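Local coordinates for protein putative pterin-4-alpha-carbinolamine dehydratase (Brucella melitensis, PDB 3JST) that probably catalyses the dehydration of 4a-hydroxytetrahydrobiopterin to 6,7-dihydrobiopterin, releasing water, as a pterin-4-alpha-carbinolamine dehydratase, at residues A[16-21]-A[28-33]; A[43-48]-A[67-72]; A[51-54]-A[59-62]; A[71-76]-A[87-92]. All blocks are in the same frame, centred on the assembly; numbering follows the deposited sequence.

Interaction 1: A[16-21]-A[28-33]; sequences RALDGW and EAITRS
Trp21 NE1 and Arg32 NH2, one from each segment, both hydrogen-bond to OD1 of Asn93 on helix 83-96, and the ND2 of that amide is bound by Asp19 O. With both ends converging on one amide oxygen, the two side chains cross at about a right angle. Arg32 CB sits over the five-membered ring of Trp21, 3.7 Å from its centroid and 16° off the normal, a CH-pi contact. From there the arginine runs fully extended (chi1 178°), passing Gly20 O, to lay its guanidinium with one face against Asp19 O. The angle there is poor for a hydrogen bond, and Asp19 OD2, 4.6 Å from Arg32 NH1, adds charge attraction alone. At the other end of the indole, Ile30 CG1 packs on Trp21 CE3 at 3.8 Å.

Leu18 to Trp21 form a type II beta turn, Trp21 N bonding Leu18 O at 3.1 Å. Trp21 CA gives a C-H...O contact to Thr31 O at 3.3 Å, and one water accepts a hydrogen bond from Ser33 N at 2.8 Å and donates one to Gly20 O. No direct hydrogen bond spans the segments; across these residues apolar packing, this water and the shared Asn93 amide hold the turn to the strand.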
loop_
_atom_site.group_PDB
_atom_site.type_symbol
_atom_site.label_atom_id
_atom_site.label_comp_id
_atom_site.label_asym_id
_atom_site.label_seq_id
_atom_site.Cartn_x
_atom_site.Cartn_y
_atom_site.Cartn_z
ATOM N N ARG A 16 -10.255 -5.766 -5.227
ATOM C CA ARG A 16 -11.560 -6.061 -4.641
ATOM C C ARG A 16 -11.450 -6.459 -3.166
ATOM O O ARG A 16 -12.279 -6.054 -2.353
ATOM C CB ARG A 16 -12.290 -7.135 -5.448
ATOM C CG ARG A 16 -12.712 -6.655 -6.828
ATOM C CD ARG A 16 -13.372 -7.760 -7.649
ATOM N NE ARG A 16 -14.751 -8.026 -7.245
ATOM C CZ ARG A 16 -15.806 -7.275 -7.573
ATOM N NH1 ARG A 16 -15.667 -6.169 -8.309
ATOM N NH2 ARG A 16 -17.018 -7.626 -7.150
ATOM N N ALA A 17 -10.406 -7.216 -2.831
ATOM C CA ALA A 17 -10.180 -7.666 -1.461
ATOM C C ALA A 17 -9.462 -6.619 -0.595
ATOM O O ALA A 17 -9.289 -6.830 0.608
ATOM C CB ALA A 17 -9.393 -8.985 -1.467
ATOM N N LEU A 18 -9.062 -5.495 -1.199
ATOM C CA LEU A 18 -8.312 -4.450 -0.504
ATOM C C LEU A 18 -9.171 -3.190 -0.338
ATOM O O LEU A 18 -9.111 -2.274 -1.156
ATOM C CB LEU A 18 -7.024 -4.125 -1.274
ATOM C CG LEU A 18 -6.033 -5.271 -1.502
ATOM C CD1 LEU A 18 -4.954 -4.856 -2.492
ATOM C CD2 LEU A 18 -5.410 -5.739 -0.183
ATOM N N ASP A 19 -9.968 -3.155 0.728
ATOM C CA ASP A 19 -10.887 -2.042 0.981
ATOM C C ASP A 19 -10.151 -0.698 0.985
ATOM O O ASP A 19 -9.111 -0.556 1.620
ATOM C CB ASP A 19 -11.624 -2.241 2.315
ATOM C CG ASP A 19 -12.645 -1.141 2.594
ATOM O OD1 ASP A 19 -13.468 -0.839 1.707
ATOM O OD2 ASP A 19 -12.617 -0.575 3.707
ATOM N N GLY A 20 -10.698 0.270 0.252
ATOM C CA GLY A 20 -10.145 1.624 0.185
ATOM C C GLY A 20 -9.029 1.829 -0.828
ATOM O O GLY A 20 -8.621 2.968 -1.063
ATOM N N TRP A 21 -8.526 0.744 -1.424
ATOM C CA TRP A 21 -7.432 0.839 -2.396
ATOM C C TRP A 21 -7.952 0.965 -3.831
ATOM O O TRP A 21 -8.954 0.335 -4.206
ATOM C CB TRP A 21 -6.485 -0.361 -2.278
ATOM C CG TRP A 21 -5.683 -0.353 -1.011
ATOM C CD1 TRP A 21 -6.075 -0.819 0.212
ATOM C CD2 TRP A 21 -4.355 0.166 -0.836
ATOM N NE1 TRP A 21 -5.070 -0.632 1.135
ATOM C CE2 TRP A 21 -4.003 -0.033 0.518
ATOM C CE3 TRP A 21 -3.428 0.772 -1.693
ATOM C CZ2 TRP A 21 -2.770 0.359 1.036
ATOM C CZ3 TRP A 21 -2.198 1.154 -1.181
ATOM C CH2 TRP A 21 -1.882 0.950 0.178
ATOM N N GLU A 28 0.972 2.555 -13.013
ATOM C CA GLU A 28 0.996 1.159 -12.576
ATOM C C GLU A 28 1.328 1.122 -11.086
ATOM O O GLU A 28 2.450 0.804 -10.681
ATOM C CB GLU A 28 2.007 0.348 -13.391
ATOM C CG GLU A 28 1.743 0.351 -14.889
ATOM C CD GLU A 28 0.385 -0.218 -15.253
ATOM O OE1 GLU A 28 -0.017 -1.246 -14.662
ATOM O OE2 GLU A 28 -0.279 0.363 -16.136
ATOM N N ALA A 29 0.331 1.472 -10.284
ATOM C CA ALA A 29 0.483 1.579 -8.844
ATOM C C ALA A 29 -0.898 1.593 -8.193
ATOM O O ALA A 29 -1.905 1.885 -8.854
ATOM C CB ALA A 29 1.267 2.854 -8.485
ATOM N N ILE A 30 -0.949 1.270 -6.905
ATOM C CA ILE A 30 -2.205 1.328 -6.153
ATOM C C ILE A 30 -2.068 2.280 -4.975
ATOM O O ILE A 30 -0.960 2.522 -4.484
ATOM C CB ILE A 30 -2.670 -0.072 -5.677
ATOM C CG1 ILE A 30 -1.645 -0.714 -4.730
ATOM C CG2 ILE A 30 -2.930 -0.972 -6.887
ATOM C CD1 ILE A 30 -2.099 -2.054 -4.136
ATOM N N THR A 31 -3.193 2.828 -4.527
ATOM C CA THR A 31 -3.166 3.873 -3.521
ATOM C C THR A 31 -4.378 3.838 -2.590
ATOM O O THR A 31 -5.476 3.445 -2.985
ATOM C CB THR A 31 -3.034 5.277 -4.184
ATOM O OG1 THR A 31 -2.745 6.263 -3.181
ATOM C CG2 THR A 31 -4.309 5.660 -4.945
ATOM N N ARG A 32 -4.140 4.217 -1.337
ATOM C CA ARG A 32 -5.201 4.497 -0.384
ATOM C C ARG A 32 -4.812 5.706 0.469
ATOM O O ARG A 32 -3.638 5.885 0.820
ATOM C CB ARG A 32 -5.471 3.295 0.526
ATOM C CG ARG A 32 -6.559 3.574 1.568
ATOM C CD ARG A 32 -7.010 2.342 2.332
ATOM N NE ARG A 32 -8.056 2.699 3.291
ATOM C CZ ARG A 32 -8.489 1.932 4.291
ATOM N NH1 ARG A 32 -9.449 2.386 5.092
ATOM N NH2 ARG A 32 -7.981 0.720 4.500
ATOM N N SER A 33 -5.804 6.527 0.785
ATOM C CA SER A 33 -5.656 7.620 1.726
ATOM C C SER A 33 -6.286 7.196 3.042
ATOM O O SER A 33 -7.497 6.960 3.113
ATOM C CB SER A 33 -6.342 8.881 1.199
ATOM O OG SER A 33 -5.697 9.345 0.027
HETATM O O HOH W 1 -8.299 6.185 -0.548
#

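Interaction 2: A[43-48]-A[67-72]. With EDO (1,2-ethanediol), chain C.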
loop_
_atom_site.group_PDB
_atom_site.type_symbol
_atom_site.label_atom_id
_atom_site.label_comp_id
_atom_site.label_asym_id
_atom_site.label_seq_id
_atom_site.Cartn_x
_atom_site.Cartn_y
_atom_site.Cartn_z
ATOM N N PHE A 43 0.943 8.010 13.260
ATOM C CA PHE A 43 2.350 7.660 13.434
ATOM C C PHE A 43 2.523 6.203 13.869
ATOM O O PHE A 43 3.442 5.521 13.409
ATOM C CB PHE A 43 3.038 8.588 14.435
ATOM C CG PHE A 43 4.492 8.262 14.641
ATOM C CD1 PHE A 43 5.385 8.364 13.590
ATOM C CD2 PHE A 43 4.959 7.836 15.881
ATOM C CE1 PHE A 43 6.728 8.049 13.763
ATOM C CE2 PHE A 43 6.296 7.527 16.062
ATOM C CZ PHE A 43 7.181 7.634 14.994
ATOM N N GLY A 44 1.643 5.731 14.748
ATOM C CA GLY A 44 1.618 4.317 15.127
ATOM C C GLY A 44 1.437 3.405 13.925
ATOM O O GLY A 44 2.110 2.378 13.807
ATOM N N PHE A 45 0.521 3.787 13.038
ATOM C CA PHE A 45 0.292 3.074 11.777
ATOM C C PHE A 45 1.562 3.055 10.929
ATOM O O PHE A 45 1.958 2.007 10.434
ATOM C CB PHE A 45 -0.872 3.718 11.007
ATOM C CG PHE A 45 -0.939 3.340 9.555
ATOM C CD1 PHE A 45 -1.627 2.208 9.149
ATOM C CD2 PHE A 45 -0.334 4.133 8.591
ATOM C CE1 PHE A 45 -1.691 1.865 7.805
ATOM C CE2 PHE A 45 -0.397 3.797 7.247
ATOM C CZ PHE A 45 -1.078 2.661 6.852
ATOM N N MET A 46 2.200 4.212 10.781
ATOM C CA MET A 46 3.437 4.316 10.006
ATOM C C MET A 46 4.566 3.486 10.621
ATOM O O MET A 46 5.329 2.847 9.901
ATOM C CB MET A 46 3.870 5.781 9.856
ATOM C CG MET A 46 2.922 6.610 8.981
ATOM S SD MET A 46 3.458 8.311 8.727
ATOM C CE MET A 46 4.772 8.067 7.529
ATOM N N ALA A 47 4.654 3.486 11.950
ATOM C CA ALA A 47 5.655 2.689 12.663
ATOM C C ALA A 47 5.482 1.195 12.373
ATOM O O ALA A 47 6.442 0.507 12.036
ATOM C CB ALA A 47 5.579 2.958 14.171
ATOM N N GLN A 48 4.250 0.707 12.486
ATOM C CA GLN A 48 3.959 -0.703 12.209
ATOM C C GLN A 48 4.197 -1.068 10.746
ATOM O O GLN A 48 4.751 -2.125 10.458
ATOM C CB GLN A 48 2.528 -1.045 12.610
ATOM C CG GLN A 48 2.315 -0.987 14.112
ATOM C CD GLN A 48 0.971 -1.518 14.539
ATOM O OE1 GLN A 48 0.144 -0.779 15.085
ATOM N NE2 GLN A 48 0.740 -2.805 14.302
ATOM N N ASN A 67 -3.105 13.844 10.728
ATOM C CA ASN A 67 -3.820 12.569 10.845
ATOM C C ASN A 67 -4.058 11.837 9.522
ATOM O O ASN A 67 -4.686 10.770 9.505
ATOM C CB ASN A 67 -5.154 12.780 11.568
ATOM C CG ASN A 67 -6.102 13.690 10.804
ATOM O OD1 ASN A 67 -5.681 14.495 9.969
ATOM N ND2 ASN A 67 -7.391 13.572 11.095
ATOM N N ARG A 68 -3.564 12.403 8.421
ATOM C CA ARG A 68 -3.726 11.799 7.097
ATOM C C ARG A 68 -2.453 11.099 6.671
ATOM O O ARG A 68 -1.369 11.668 6.793
ATOM C CB ARG A 68 -4.068 12.865 6.052
ATOM C CG ARG A 68 -5.432 13.495 6.237
ATOM C CD ARG A 68 -5.725 14.546 5.174
ATOM N NE ARG A 68 -5.142 15.852 5.502
ATOM C CZ ARG A 68 -4.179 16.478 4.818
ATOM N NH1 ARG A 68 -3.640 15.948 3.723
ATOM N NH2 ARG A 68 -3.757 17.671 5.233
ATOM N N VAL A 69 -2.588 9.874 6.164
ATOM C CA VAL A 69 -1.481 9.182 5.512
ATOM C C VAL A 69 -1.926 8.682 4.138
ATOM O O VAL A 69 -2.838 7.857 4.043
ATOM C CB VAL A 69 -0.958 7.976 6.331
ATOM C CG1 VAL A 69 0.342 7.466 5.723
ATOM C CG2 VAL A 69 -0.766 8.352 7.792
ATOM N N ASP A 70 -1.298 9.205 3.084
ATOM C CA ASP A 70 -1.565 8.769 1.719
ATOM C C ASP A 70 -0.459 7.827 1.286
ATOM O O ASP A 70 0.712 8.185 1.351
ATOM C CB ASP A 70 -1.611 9.966 0.764
ATOM C CG ASP A 70 -2.637 10.998 1.175
ATOM O OD1 ASP A 70 -3.726 10.605 1.635
ATOM O OD2 ASP A 70 -2.344 12.204 1.051
ATOM N N VAL A 71 -0.840 6.634 0.834
ATOM C CA VAL A 71 0.114 5.601 0.446
ATOM C C VAL A 71 -0.050 5.231 -1.027
ATOM O O VAL A 71 -1.171 5.016 -1.493
ATOM C CB VAL A 71 -0.078 4.324 1.294
ATOM C CG1 VAL A 71 0.982 3.282 0.947
ATOM C CG2 VAL A 71 -0.046 4.659 2.783
ATOM N N THR A 72 1.073 5.173 -1.743
ATOM C CA THR A 72 1.136 4.633 -3.100
ATOM C C THR A 72 2.140 3.478 -3.136
ATOM O O THR A 72 3.263 3.604 -2.630
ATOM C CB THR A 72 1.569 5.703 -4.121
ATOM O OG1 THR A 72 0.595 6.752 -4.156
ATOM C CG2 THR A 72 1.712 5.106 -5.520
HETATM C C1 EDO C . 2.443 9.085 -2.549
HETATM O O1 EDO C . 2.630 10.495 -2.717
HETATM C C2 EDO C . 1.335 8.828 -1.544
HETATM O O2 EDO C . 0.095 8.651 -2.233
#
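Phe45 turns its ring off helix 39-56 toward the sheet with chi1 at 163°, CG opposite the main-chain nitrogen, and Val69 answers from strand 68-73 by sending CG1 to meet it (chi1 -170°). The two groups approach at a slant, Phe45 CE2 touching Val69 CG1 at 4.0 Å. The same methyl has a second neighbour: Met46 leaves the helix on a different bearing, yet its CG still comes within 4.2 Å of Val69 CG1. One branch of one valine therefore carries both of the close approaches, taking CE2 of the ring from one helical position and the CG methylene of Met46 from the next.

Phe34 and Phe36 meet the Phe45 ring with planes inclined at about 40°, and Met92 and Ile95 of helix 83-96 also touch it, so the phenyl group sits where both helices come down on the sheet. Met46 meanwhile leans on Trp62 and Asn64 of the edge strand.

Along the strand the side chains alternate. Val69 and Val71 point to the helix, whereas Asp70 and Thr72 lie on the other face, where Asp70 OD1 is bound by Ser33 OG. An ethanediol, probably from the crystallisation liquor, rests there too, with its O2 hydrogen-bonded to Thr72 OG1 at 2.7 Å.

No hydrogen bond links helix to strand here. The hold is purely dispersive and hydrophobic, with the polar side chains of Asp70 and Thr72 turned to the other face, as expected where helices pack on one side of an antiparallel sheet.

Interaction 3: A[51-54]-A[59-62]; sequences LYAE and HPEW
His59 reaches back to Ala53 and Glu54 from the loop between helix 39-56 and strand 61-65, and it is the second histidine of the His-His-Pro sequence typical of pterin-4-alpha-carbinolamine dehydratases; in relatives this sequence lies at the pterin site. From CB the side chain sets off with CG anti to the carbonyl carbon, which turns the imidazole toward the last turns of the helix. CD2 then packs on Ala53 CB at 3.6 Å, and Ala53 O stands above one ring face, offset toward the rim. CE1, on the far side of the tip, comes 3.3 Å from Glu54 OE2. Between the two carbons NE2 donates to that same oxygen.

Glu54 starts off away from the loop, but its chain bends at chi2 and brings the carboxylate round to the imidazole edge, the two planes 30° apart. Next along the chain, Pro60 CD touches Ala53 CB at 4.1 Å, so that small methyl supports both ring residues, and Pro60 CG lies over the centre of the Trp62 indole. Met88 of helix 83-96 packs against Ala53 as well. The NE2-OE2 bond of His59 and Glu54 measures 2.6 Å with 153° at the proton, meeting the anti lone pair of OE2 only 7° out of the imidazole plane.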
loop_
_atom_site.group_PDB
_atom_site.type_symbol
_atom_site.label_atom_id
_atom_site.label_comp_id
_atom_site.label_asym_id
_atom_site.label_seq_id
_atom_site.Cartn_x
_atom_site.Cartn_y
_atom_site.Cartn_z
ATOM N N LEU A 51 7.947 -1.409 9.937
ATOM C CA LEU A 51 8.440 -2.731 10.323
ATOM C C LEU A 51 8.252 -3.727 9.193
ATOM O O LEU A 51 9.174 -4.452 8.836
ATOM C CB LEU A 51 7.699 -3.260 11.550
ATOM C CG LEU A 51 7.833 -2.535 12.887
ATOM C CD1 LEU A 51 6.985 -3.259 13.923
ATOM C CD2 LEU A 51 9.286 -2.464 13.326
ATOM N N TYR A 52 7.039 -3.761 8.646
ATOM C CA TYR A 52 6.696 -4.699 7.584
ATOM C C TYR A 52 7.434 -4.370 6.283
ATOM O O TYR A 52 7.789 -5.272 5.526
ATOM C CB TYR A 52 5.176 -4.726 7.363
ATOM C CG TYR A 52 4.691 -5.915 6.565
ATOM C CD1 TYR A 52 4.867 -7.214 7.034
ATOM C CD2 TYR A 52 4.048 -5.744 5.350
ATOM C CE1 TYR A 52 4.419 -8.313 6.299
ATOM C CE2 TYR A 52 3.602 -6.827 4.613
ATOM C CZ TYR A 52 3.789 -8.107 5.088
ATOM O OH TYR A 52 3.336 -9.179 4.346
ATOM N N ALA A 53 7.673 -3.087 6.025
ATOM C CA ALA A 53 8.450 -2.689 4.850
ATOM C C ALA A 53 9.843 -3.314 4.906
ATOM O O ALA A 53 10.354 -3.810 3.904
ATOM C CB ALA A 53 8.551 -1.160 4.751
ATOM N N GLU A 54 10.448 -3.300 6.089
ATOM C CA GLU A 54 11.769 -3.895 6.277
ATOM C C GLU A 54 11.736 -5.426 6.328
ATOM O O GLU A 54 12.704 -6.078 5.919
ATOM C CB GLU A 54 12.447 -3.310 7.517
ATOM C CG GLU A 54 13.003 -1.927 7.263
ATOM C CD GLU A 54 14.250 -1.959 6.395
ATOM O OE1 GLU A 54 15.309 -2.402 6.889
ATOM O OE2 GLU A 54 14.171 -1.538 5.223
ATOM N N HIS A 59 9.321 -0.957 0.124
ATOM C CA HIS A 59 9.041 0.305 0.792
ATOM C C HIS A 59 8.003 1.138 0.058
ATOM O O HIS A 59 8.039 1.245 -1.171
ATOM C CB HIS A 59 10.345 1.066 0.977
ATOM C CG HIS A 59 11.355 0.298 1.768
ATOM N ND1 HIS A 59 12.312 -0.499 1.177
ATOM C CD2 HIS A 59 11.519 0.157 3.105
ATOM C CE1 HIS A 59 13.044 -1.071 2.117
ATOM N NE2 HIS A 59 12.579 -0.695 3.296
ATOM N N PRO A 60 7.058 1.725 0.815
ATOM C CA PRO A 60 5.996 2.508 0.196
ATOM C C PRO A 60 6.456 3.892 -0.230
ATOM O O PRO A 60 7.500 4.370 0.226
ATOM C CB PRO A 60 4.962 2.626 1.321
ATOM C CG PRO A 60 5.790 2.624 2.572
ATOM C CD PRO A 60 6.915 1.667 2.284
ATOM N N GLU A 61 5.681 4.515 -1.114
ATOM C CA GLU A 61 5.722 5.957 -1.295
ATOM C C GLU A 61 4.563 6.499 -0.467
ATOM O O GLU A 61 3.404 6.151 -0.718
ATOM C CB GLU A 61 5.567 6.346 -2.765
ATOM C CG GLU A 61 6.781 5.989 -3.621
ATOM C CD GLU A 61 6.640 6.412 -5.077
ATOM O OE1 GLU A 61 5.601 7.003 -5.448
ATOM O OE2 GLU A 61 7.577 6.144 -5.861
ATOM N N TRP A 62 4.857 7.328 0.529
ATOM C CA TRP A 62 3.792 7.810 1.406
ATOM C C TRP A 62 3.980 9.223 1.939
ATOM O O TRP A 62 5.095 9.697 2.120
ATOM C CB TRP A 62 3.494 6.811 2.545
ATOM C CG TRP A 62 4.637 6.399 3.430
ATOM C CD1 TRP A 62 5.956 6.761 3.327
ATOM C CD2 TRP A 62 4.560 5.494 4.546
ATOM N NE1 TRP A 62 6.692 6.154 4.318
ATOM C CE2 TRP A 62 5.860 5.371 5.078
ATOM C CE3 TRP A 62 3.511 4.784 5.153
ATOM C CZ2 TRP A 62 6.143 4.568 6.189
ATOM C CZ3 TRP A 62 3.794 3.983 6.257
ATOM C CH2 TRP A 62 5.101 3.884 6.763
#

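Interaction 4: A[71-76]-A[87-92]; sequences VTLATH and KMARKM. With EDO (1,2-ethanediol), chain C.
Strand 71-73 and helix 87-92 run nearly antiparallel, their axes 9.8 Å apart at closest and 153° between directions, and Val71 and Leu73 face Met88, Ala89 and Met92 across the interval.

Met92 spans it at one end. Its chain, extended beyond CG, reaches straight at the valine, so the pair meets tip to tip: SD lies 3.7 Å from Val71 CG1, and the terminal CE touches the same methyl. Phe34, Phe45 and Trp62 also touch Met92.

Two residues on, Leu73 pushes a branched end into the helix surface. CD1 comes 3.6 Å from the backbone N of Ala89 and 4.0 Å from Ala89 CB, where the short side chain lets the leucine approach the main chain closely. Met88 crosses Leu73 at about a right angle, its CG 3.8 Å from CD1 and equally far from CD2. It points at the strand only as far as CG. Bends at chi2 (58°) and chi3 (81°) then carry its sulfur and methyl off toward helix 39-56.

Trp21 and Pro60 touch Leu73 as well, and all five residues of the contact are buried. A helix laid along the middle of an antiparallel sheet, its apolar face on alternate strand residues, is the core arrangement of the alpha+beta fold of pterin-4-alpha-carbinolamine dehydratases.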
loop_
_atom_site.group_PDB
_atom_site.type_symbol
_atom_site.label_atom_id
_atom_site.label_comp_id
_atom_site.label_asym_id
_atom_site.label_seq_id
_atom_site.Cartn_x
_atom_site.Cartn_y
_atom_site.Cartn_z
ATOM N N VAL A 71 -0.840 6.634 0.834
ATOM C CA VAL A 71 0.114 5.601 0.446
ATOM C C VAL A 71 -0.050 5.231 -1.027
ATOM O O VAL A 71 -1.171 5.016 -1.493
ATOM C CB VAL A 71 -0.078 4.324 1.294
ATOM C CG1 VAL A 71 0.982 3.282 0.947
ATOM C CG2 VAL A 71 -0.046 4.659 2.783
ATOM N N THR A 72 1.073 5.173 -1.743
ATOM C CA THR A 72 1.136 4.633 -3.100
ATOM C C THR A 72 2.140 3.478 -3.136
ATOM O O THR A 72 3.263 3.604 -2.630
ATOM C CB THR A 72 1.569 5.703 -4.121
ATOM O OG1 THR A 72 0.595 6.752 -4.156
ATOM C CG2 THR A 72 1.712 5.106 -5.520
ATOM N N LEU A 73 1.733 2.363 -3.737
ATOM C CA LEU A 73 2.561 1.161 -3.802
ATOM C C LEU A 73 2.772 0.711 -5.243
ATOM O O LEU A 73 1.819 0.584 -6.010
ATOM C CB LEU A 73 1.913 0.022 -3.011
ATOM C CG LEU A 73 1.612 0.263 -1.527
ATOM C CD1 LEU A 73 0.828 -0.914 -0.954
ATOM C CD2 LEU A 73 2.884 0.513 -0.724
ATOM N N ALA A 74 4.037 0.482 -5.588
ATOM C CA ALA A 74 4.432 -0.170 -6.833
ATOM C C ALA A 74 5.779 -0.846 -6.579
ATOM O O ALA A 74 6.467 -0.511 -5.614
ATOM C CB ALA A 74 4.551 0.845 -7.966
ATOM N N THR A 75 6.146 -1.789 -7.442
ATOM C CA THR A 75 7.385 -2.547 -7.302
ATOM C C THR A 75 8.364 -2.086 -8.371
ATOM O O THR A 75 8.169 -2.348 -9.555
ATOM C CB THR A 75 7.126 -4.056 -7.440
ATOM O OG1 THR A 75 6.139 -4.453 -6.483
ATOM C CG2 THR A 75 8.416 -4.863 -7.218
ATOM N N HIS A 76 9.416 -1.400 -7.937
ATOM C CA HIS A 76 10.366 -0.762 -8.843
ATOM C C HIS A 76 11.042 -1.767 -9.769
ATOM O O HIS A 76 11.073 -1.576 -10.992
ATOM C CB HIS A 76 11.423 0.010 -8.036
ATOM C CG HIS A 76 12.505 0.607 -8.878
ATOM N ND1 HIS A 76 13.702 -0.037 -9.121
ATOM C CD2 HIS A 76 12.568 1.783 -9.548
ATOM C CE1 HIS A 76 14.455 0.718 -9.900
ATOM N NE2 HIS A 76 13.792 1.829 -10.172
ATOM N N LYS A 87 0.563 -7.574 -0.655
ATOM C CA LYS A 87 0.872 -7.943 0.732
ATOM C C LYS A 87 0.934 -6.716 1.645
ATOM O O LYS A 87 0.409 -6.733 2.766
ATOM C CB LYS A 87 2.193 -8.718 0.808
ATOM C CG LYS A 87 2.105 -10.124 0.256
ATOM C CD LYS A 87 3.450 -10.839 0.280
ATOM C CE LYS A 87 3.733 -11.453 1.632
ATOM N NZ LYS A 87 5.028 -12.198 1.644
ATOM N N MET A 88 1.571 -5.655 1.159
ATOM C CA MET A 88 1.715 -4.429 1.935
ATOM C C MET A 88 0.359 -3.757 2.155
ATOM O O MET A 88 0.047 -3.351 3.267
ATOM C CB MET A 88 2.693 -3.466 1.252
ATOM C CG MET A 88 2.863 -2.123 1.957
ATOM S SD MET A 88 3.428 -2.261 3.664
ATOM C CE MET A 88 5.193 -2.484 3.404
ATOM N N ALA A 89 -0.442 -3.651 1.099
ATOM C CA ALA A 89 -1.780 -3.067 1.212
ATOM C C ALA A 89 -2.640 -3.860 2.199
ATOM O O ALA A 89 -3.340 -3.282 3.030
ATOM C CB ALA A 89 -2.454 -3.004 -0.153
ATOM N N ARG A 90 -2.569 -5.186 2.100
ATOM C CA ARG A 90 -3.267 -6.080 3.015
ATOM C C ARG A 90 -2.856 -5.830 4.465
ATOM O O ARG A 90 -3.717 -5.700 5.333
ATOM C CB ARG A 90 -3.000 -7.542 2.631
ATOM C CG ARG A 90 -3.634 -8.579 3.553
ATOM C CD ARG A 90 -3.299 -10.015 3.136
ATOM N NE ARG A 90 -3.609 -10.269 1.732
ATOM C CZ ARG A 90 -2.770 -10.776 0.824
ATOM N NH1 ARG A 90 -1.520 -11.118 1.136
ATOM N NH2 ARG A 90 -3.195 -10.955 -0.422
ATOM N N LYS A 91 -1.545 -5.758 4.716
ATOM C CA LYS A 91 -1.019 -5.549 6.071
ATOM C C LYS A 91 -1.413 -4.181 6.614
ATOM O O LYS A 91 -1.808 -4.061 7.775
ATOM C CB LYS A 91 0.507 -5.682 6.101
ATOM C CG LYS A 91 1.118 -5.623 7.505
ATOM C CD LYS A 91 0.775 -6.868 8.335
ATOM C CE LYS A 91 1.636 -6.939 9.586
ATOM N NZ LYS A 91 1.383 -8.158 10.396
ATOM N N MET A 92 -1.290 -3.158 5.769
ATOM C CA MET A 92 -1.705 -1.801 6.132
ATOM C C MET A 92 -3.178 -1.753 6.520
ATOM O O MET A 92 -3.540 -1.110 7.505
ATOM C CB MET A 92 -1.434 -0.829 4.988
ATOM C CG MET A 92 0.021 -0.422 4.886
ATOM S SD MET A 92 0.352 0.702 3.522
ATOM C CE MET A 92 2.038 1.171 3.915
HETATM C C1 EDO C . 2.443 9.085 -2.549
HETATM O O1 EDO C . 2.630 10.495 -2.717
HETATM C C2 EDO C . 1.335 8.828 -1.544
HETATM O O2 EDO C . 0.095 8.651 -2.233
#

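In the fold
From the N terminus, interaction 1 comes first: it folds the turn after helix 8-16 back onto strand 30-35 and finishes before the others begin. Interaction 2 then closes the long loop from helix 39-56 to strand 68-73, and interaction 3 sits within that loop, fastening the end of the same helix to the start of strand 61-65. Interaction 4 opens where interaction 2 ends, sharing Val71 and Thr72, and brings helix 83-96 onto the sheet. No two loops cross beyond that overlap. Strand 68-73 lies between strands 30-35 and 61-65, so it joins all four contacts, with Thr31 OG1 to Val71 O and Thr72 N to Glu61 O among the links.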